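Local coordinates for protein putative immunoglobulin A1 protease (Bacteroides ovatus, PDB 3N6Z) that probably hydrolyses peptide bonds, as a putative immunoglobulin A1 protease built on a parallel beta-solenoid, at residues 100-105 and 131-136. Numbering follows the deposited sequence.
Sequences IDFDGD and RNVGFV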
# COMPACT_ATOMS: atom_id res chain seq x y z
N ILE A 100 -15.58 1.07 -3.42
CA ILE A 100 -15.52 -0.20 -2.70
C ILE A 100 -15.25 0.00 -1.22
O ILE A 100 -14.43 0.83 -0.83
CB ILE A 100 -14.42 -1.13 -3.29
CG1 ILE A 100 -14.72 -1.48 -4.75
CG2 ILE A 100 -14.23 -2.39 -2.43
CD1 ILE A 100 -13.54 -2.13 -5.50
N ASP A 101 -16.01 -0.72 -0.40
CA ASP A 101 -15.73 -0.88 1.03
C ASP A 101 -15.37 -2.35 1.22
O ASP A 101 -16.17 -3.21 0.97
CB ASP A 101 -16.93 -0.49 1.90
CG ASP A 101 -16.57 -0.46 3.36
OD1 ASP A 101 -16.58 -1.54 3.97
OD2 ASP A 101 -16.25 0.63 3.87
N PHE A 102 -14.14 -2.59 1.69
CA PHE A 102 -13.62 -3.94 1.87
C PHE A 102 -13.13 -4.11 3.30
O PHE A 102 -12.27 -3.36 3.76
CB PHE A 102 -12.48 -4.19 0.87
CG PHE A 102 -12.01 -5.63 0.84
CD1 PHE A 102 -11.07 -6.09 1.75
CD2 PHE A 102 -12.55 -6.53 -0.07
CE1 PHE A 102 -10.65 -7.41 1.74
CE2 PHE A 102 -12.16 -7.83 -0.08
CZ PHE A 102 -11.19 -8.27 0.81
N ASP A 103 -13.69 -5.09 4.00
CA ASP A 103 -13.26 -5.43 5.35
C ASP A 103 -12.77 -6.87 5.35
O ASP A 103 -13.55 -7.80 5.16
CB ASP A 103 -14.43 -5.25 6.33
CG ASP A 103 -14.05 -5.54 7.77
OD1 ASP A 103 -12.84 -5.70 8.08
OD2 ASP A 103 -14.99 -5.56 8.60
N GLY A 104 -11.48 -7.06 5.57
CA GLY A 104 -10.93 -8.40 5.64
C GLY A 104 -11.28 -9.13 6.93
O GLY A 104 -11.01 -10.31 7.04
N ASP A 105 -11.78 -8.39 7.92
CA ASP A 105 -12.12 -8.97 9.23
C ASP A 105 -10.96 -9.79 9.81
O ASP A 105 -11.19 -10.85 10.40
CB ASP A 105 -13.42 -9.78 9.17
CG ASP A 105 -13.98 -10.10 10.56
OD1 ASP A 105 -13.76 -9.30 11.50
OD2 ASP A 105 -14.65 -11.14 10.68
N ARG A 131 -9.79 -2.29 4.95
CA ARG A 131 -9.33 -2.44 6.31
C ARG A 131 -9.21 -3.89 6.71
O ARG A 131 -9.93 -4.76 6.20
CB ARG A 131 -10.25 -1.70 7.29
CG ARG A 131 -11.70 -2.20 7.30
CD ARG A 131 -12.63 -1.29 8.17
NE ARG A 131 -14.05 -1.60 8.00
CZ ARG A 131 -14.71 -1.42 6.86
NH1 ARG A 131 -14.07 -1.02 5.78
NH2 ARG A 131 -16.01 -1.73 6.78
N ASN A 132 -8.33 -4.12 7.67
CA ASN A 132 -8.26 -5.40 8.36
C ASN A 132 -7.99 -6.61 7.44
O ASN A 132 -8.57 -7.67 7.64
CB ASN A 132 -9.51 -5.66 9.22
CG ASN A 132 -9.91 -4.46 10.06
OD1 ASN A 132 -9.06 -3.87 10.72
ND2 ASN A 132 -11.20 -4.12 10.05
N VAL A 133 -7.09 -6.45 6.47
CA VAL A 133 -6.67 -7.57 5.62
C VAL A 133 -5.15 -7.61 5.49
O VAL A 133 -4.51 -6.56 5.38
CB VAL A 133 -7.38 -7.55 4.23
CG1 VAL A 133 -6.91 -6.37 3.36
CG2 VAL A 133 -7.20 -8.88 3.49
N GLY A 134 -4.60 -8.82 5.43
CA GLY A 134 -3.22 -9.03 5.05
C GLY A 134 -3.13 -9.75 3.73
O GLY A 134 -3.95 -10.61 3.43
N PHE A 135 -2.14 -9.35 2.93
CA PHE A 135 -1.78 -10.07 1.71
C PHE A 135 -0.45 -10.78 1.95
O PHE A 135 0.57 -10.14 2.21
CB PHE A 135 -1.64 -9.12 0.50
CG PHE A 135 -2.94 -8.60 0.01
CD1 PHE A 135 -3.58 -7.56 0.66
CD2 PHE A 135 -3.51 -9.12 -1.15
CE1 PHE A 135 -4.77 -7.06 0.18
CE2 PHE A 135 -4.71 -8.65 -1.61
CZ PHE A 135 -5.35 -7.62 -0.97
N VAL A 136 -0.46 -12.11 1.92
CA VAL A 136 0.73 -12.92 2.16
C VAL A 136 1.23 -13.51 0.85
O VAL A 136 0.47 -14.13 0.10
CB VAL A 136 0.44 -14.05 3.18
CG1 VAL A 136 1.61 -15.04 3.26
CG2 VAL A 136 0.05 -13.46 4.55
O HOH W 1 -16.99 -3.61 8.35
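Arg131 lays its guanidinium over Asp103 yet directs its NH1 and NH2 at Asp101, two residues back along the neighbouring strand, where one coil of a parallel beta-solenoid meets the corner of the next. CB of Asp103 sits 3.8 Å above the guanidinium plane, over its centre, and the two planar groups stack 19° from parallel. In the salt bridge, NH2 reaches the syn lone pair of Asp101 OD1 (2.9 Å), whereas NH1 meets that oxygen from 36° above the carboxylate plane. A water accepts from Arg131 NH2 and donates to Asp103 OD2; stack, bridge and water link belong to one of two modelled conformers of Asp103 and Arg131. As an example of a corner held by both backbone and side chains, parallel pairing runs beneath: Arg131 N donates to Phe102 O (3.0 Å), Gly104 N to Arg131 O (2.8 Å). Phe102, on the face of its strand away from Asp103, brings ring-edge CE1 to Val133 CB (4.1 Å) beyond the corner. The chain turns at Asn132, whose OD1 is held by Asn170 further along the solenoid. Asp103 OD1 takes two donors from opposite carboxylate faces: Asp105 N, closing an Asx turn, and Asn132 ND2, at 3.0 Å in a nearly straight bond.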